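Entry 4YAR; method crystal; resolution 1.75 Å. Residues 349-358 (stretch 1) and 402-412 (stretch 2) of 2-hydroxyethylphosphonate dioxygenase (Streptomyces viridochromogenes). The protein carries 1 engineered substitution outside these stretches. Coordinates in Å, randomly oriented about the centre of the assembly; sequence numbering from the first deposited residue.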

# COMPACT_ATOMS: atom_id res chain seq x y z
N ASP A 349 -0.69 -7.69 -22.05
CA ASP A 349 0.33 -6.99 -21.31
C ASP A 349 -0.36 -6.48 -20.05
O ASP A 349 -1.53 -6.03 -20.10
CB ASP A 349 1.01 -5.87 -22.13
CG ASP A 349 2.22 -6.40 -22.94
OD1 ASP A 349 2.24 -7.60 -23.22
OD2 ASP A 349 3.23 -5.68 -23.24
N LEU A 350 0.31 -6.68 -18.92
CA LEU A 350 -0.04 -6.07 -17.65
C LEU A 350 0.86 -4.87 -17.38
O LEU A 350 2.11 -4.94 -17.51
CB LEU A 350 0.05 -7.10 -16.53
CG LEU A 350 -0.75 -8.36 -16.79
CD1 LEU A 350 -0.34 -9.46 -15.84
CD2 LEU A 350 -2.25 -8.16 -16.72
N ILE A 351 0.24 -3.77 -17.00
CA ILE A 351 0.91 -2.51 -16.66
C ILE A 351 -0.01 -2.06 -15.48
O ILE A 351 -1.22 -1.94 -15.61
CB ILE A 351 1.06 -1.47 -17.81
CG1 ILE A 351 1.44 -2.12 -19.17
CG2 ILE A 351 2.21 -0.50 -17.52
CD1 ILE A 351 1.68 -1.15 -20.36
N ASP A 352 0.55 -1.94 -14.29
CA ASP A 352 -0.24 -1.49 -13.18
C ASP A 352 0.30 -0.15 -12.69
O ASP A 352 1.45 0.11 -12.80
CB ASP A 352 -0.10 -2.46 -11.98
CG ASP A 352 -1.10 -3.60 -12.00
OD1 ASP A 352 -0.86 -4.48 -12.82
OD2 ASP A 352 -1.99 -3.71 -11.05
N HIS A 353 -0.54 0.65 -12.07
CA HIS A 353 -0.07 1.99 -11.59
C HIS A 353 0.70 2.06 -10.24
O HIS A 353 0.99 3.15 -9.73
CB HIS A 353 -1.20 2.97 -11.64
CG HIS A 353 -2.24 2.75 -10.59
ND1 HIS A 353 -2.04 3.11 -9.28
CD2 HIS A 353 -3.53 2.32 -10.69
CE1 HIS A 353 -3.14 2.86 -8.60
NE2 HIS A 353 -4.07 2.44 -9.43
N ALA A 354 0.94 0.88 -9.66
CA ALA A 354 1.77 0.74 -8.52
C ALA A 354 2.36 -0.71 -8.50
O ALA A 354 2.32 -1.40 -9.47
CB ALA A 354 0.96 1.06 -7.26
N GLU A 355 2.90 -1.13 -7.36
CA GLU A 355 3.61 -2.40 -7.22
C GLU A 355 2.67 -3.61 -7.23
O GLU A 355 1.51 -3.57 -6.81
CB GLU A 355 4.43 -2.41 -5.94
CG GLU A 355 5.47 -1.32 -5.80
CD GLU A 355 6.27 -1.40 -4.50
OE1 GLU A 355 6.28 -2.43 -3.81
OE2 GLU A 355 6.95 -0.42 -4.23
N ASN A 356 3.20 -4.70 -7.74
CA ASN A 356 2.56 -6.01 -7.64
C ASN A 356 3.49 -7.02 -6.96
O ASN A 356 4.75 -7.02 -7.19
CB ASN A 356 2.29 -6.63 -9.05
CG ASN A 356 1.26 -5.85 -9.89
OD1 ASN A 356 0.27 -5.36 -9.42
ND2 ASN A 356 1.52 -5.81 -11.22
N HIS A 357 2.87 -7.96 -6.23
CA HIS A 357 3.56 -9.11 -5.74
C HIS A 357 2.81 -10.34 -6.18
O HIS A 357 1.51 -10.37 -6.05
CB HIS A 357 3.64 -9.12 -4.19
CG HIS A 357 4.39 -7.98 -3.59
ND1 HIS A 357 5.68 -8.10 -3.14
CD2 HIS A 357 4.03 -6.71 -3.33
CE1 HIS A 357 6.05 -6.98 -2.57
NE2 HIS A 357 5.10 -6.12 -2.71
N TYR A 358 3.51 -11.26 -6.85
CA TYR A 358 2.84 -12.42 -7.38
C TYR A 358 3.35 -13.70 -6.72
O TYR A 358 4.57 -13.83 -6.50
CB TYR A 358 3.13 -12.61 -8.90
CG TYR A 358 2.49 -11.62 -9.85
CD1 TYR A 358 1.18 -11.74 -10.24
CD2 TYR A 358 3.21 -10.56 -10.33
CE1 TYR A 358 0.63 -10.88 -11.14
CE2 TYR A 358 2.68 -9.67 -11.22
CZ TYR A 358 1.36 -9.83 -11.63
OH TYR A 358 0.79 -8.95 -12.52
N VAL A 402 -1.75 -18.00 -10.66
CA VAL A 402 -0.93 -17.14 -9.88
C VAL A 402 -1.82 -16.24 -9.04
O VAL A 402 -2.88 -15.79 -9.53
CB VAL A 402 0.05 -16.38 -10.79
CG1 VAL A 402 -0.67 -15.38 -11.69
CG2 VAL A 402 1.08 -15.62 -9.97
N LEU A 403 -1.37 -15.91 -7.84
CA LEU A 403 -2.10 -14.89 -7.03
C LEU A 403 -1.40 -13.54 -7.25
O LEU A 403 -0.17 -13.50 -7.31
CB LEU A 403 -2.05 -15.28 -5.55
CG LEU A 403 -2.62 -16.62 -5.09
CD1 LEU A 403 -2.83 -16.71 -3.59
CD2 LEU A 403 -3.89 -16.92 -5.81
N LYS A 404 -2.21 -12.50 -7.47
CA LYS A 404 -1.73 -11.17 -7.75
C LYS A 404 -2.15 -10.25 -6.61
O LYS A 404 -3.36 -9.98 -6.39
CB LYS A 404 -2.28 -10.64 -9.04
CG LYS A 404 -1.99 -9.18 -9.28
CD LYS A 404 -2.39 -8.86 -10.70
CE LYS A 404 -2.09 -7.42 -11.06
NZ LYS A 404 -1.46 -7.44 -12.36
N PHE A 405 -1.18 -9.71 -5.93
CA PHE A 405 -1.44 -8.75 -4.83
C PHE A 405 -0.92 -7.40 -5.28
O PHE A 405 0.07 -7.28 -6.03
CB PHE A 405 -0.78 -9.18 -3.50
CG PHE A 405 -1.25 -10.50 -2.97
CD1 PHE A 405 -2.42 -10.58 -2.19
CD2 PHE A 405 -0.59 -11.66 -3.28
CE1 PHE A 405 -2.84 -11.79 -1.65
CE2 PHE A 405 -1.00 -12.87 -2.73
CZ PHE A 405 -2.14 -12.94 -1.95
N GLY A 406 -1.49 -6.33 -4.71
CA GLY A 406 -1.05 -5.04 -5.01
C GLY A 406 -1.06 -4.12 -3.82
O GLY A 406 -1.91 -4.15 -2.98
N SER A 407 -0.02 -3.30 -3.77
CA SER A 407 0.13 -2.29 -2.72
C SER A 407 1.00 -1.15 -3.25
O SER A 407 1.49 -1.21 -4.37
CB SER A 407 0.78 -2.91 -1.48
OG SER A 407 2.02 -3.58 -1.75
N GLY A 408 1.29 -0.15 -2.41
CA GLY A 408 2.26 0.87 -2.87
C GLY A 408 1.68 2.25 -2.66
O GLY A 408 0.52 2.52 -3.00
N ALA A 409 2.53 3.14 -2.15
CA ALA A 409 2.18 4.57 -2.02
C ALA A 409 2.17 5.33 -3.34
O ALA A 409 1.56 6.38 -3.44
CB ALA A 409 3.16 5.23 -1.09
N HIS A 410 2.85 4.84 -4.37
CA HIS A 410 3.03 5.59 -5.60
C HIS A 410 2.85 4.64 -6.83
O HIS A 410 3.55 3.64 -6.90
CB HIS A 410 4.44 6.18 -5.60
CG HIS A 410 4.71 7.04 -4.40
ND1 HIS A 410 3.98 8.18 -4.12
CD2 HIS A 410 5.63 6.93 -3.41
CE1 HIS A 410 4.41 8.70 -2.99
NE2 HIS A 410 5.42 7.97 -2.54
N LEU A 411 1.89 4.90 -7.70
CA LEU A 411 0.87 5.96 -7.52
C LEU A 411 -0.26 5.38 -6.70
O LEU A 411 -0.82 4.35 -7.06
CB LEU A 411 0.28 6.42 -8.83
CG LEU A 411 1.17 7.09 -9.85
CD1 LEU A 411 0.38 7.48 -11.10
CD2 LEU A 411 1.74 8.32 -9.24
N GLY A 412 -0.56 5.99 -5.56
CA GLY A 412 -1.63 5.55 -4.72
C GLY A 412 -2.77 6.53 -4.82
O GLY A 412 -2.63 7.56 -5.56

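Stretch 2 enters as a strand and runs antiparallel to the strand at the end of stretch 1. Together the two stretches bury 709 Å² of surface.

V402 opens the contact with a small branched side chain. Its CG2 lies 3.8 Å from CB of Y358, an apolar contact in a buried setting. L403 contributes mainly through its backbone. Its O lies 3.2 Å from CA of Y358, a CA-H...O contact, while the end of its side chain leads away from stretch 1.

K404 has the largest area covered by the other stretch. It pairs with Y358 at a non-hydrogen-bonded position, and both side chains lie on the same face of the sheet. The lysine chain is extended, with chi1 to chi3 all t, and this length carries NZ back to stretch 1. There NZ donates a hydrogen bond to OH of Y358 at 2.7 Å. It also forms a salt bridge with D352, NZ to OD1 3.1 Å. The charge is thus matched by a carboxylate.

F405 makes the firmest backbone pairing. Its N donates to O of H357 at 2.8 Å, and N of H357 donates to O of F405 at 2.9 Å. Both bonds are nearly straight. The side chains of F405 and H357 share the opposite face from K404 and Y358, with their CB atoms 4.5 Å apart. The same O of F405 receives a CA-H...O contact from CA of N356 at 3.2 Å.

G406 sits opposite N356, CA to CA 4.6 Å. Its CA lies 3.5 Å from O of E355, another CA-H...O contact.

At S407 the pairing loosens. Its N to O of E355 is a weak bond of 3.4 Å, and N of E355 to O of S407 is a weak bond of 3.3 Å. OG of S407 lies 4.0 Å from CD2 of H357, at the edge of the imidazole.

G408 has phi/psi of 129/136. A CB here would jam against the preceding carbonyl O and sit tight against CB of A354, so glycine fits.

H410 precedes a cis peptide bond to L411. Its O is 3.7 Å from CB of A354, whose small methyl fits closely here.

L411 closes the contact through its backbone. Its N donates to O of H353 at 2.8 Å, and its O accepts from ND1 of H353 at 2.8 Å. G412 then stands at the N-cap position of a helix.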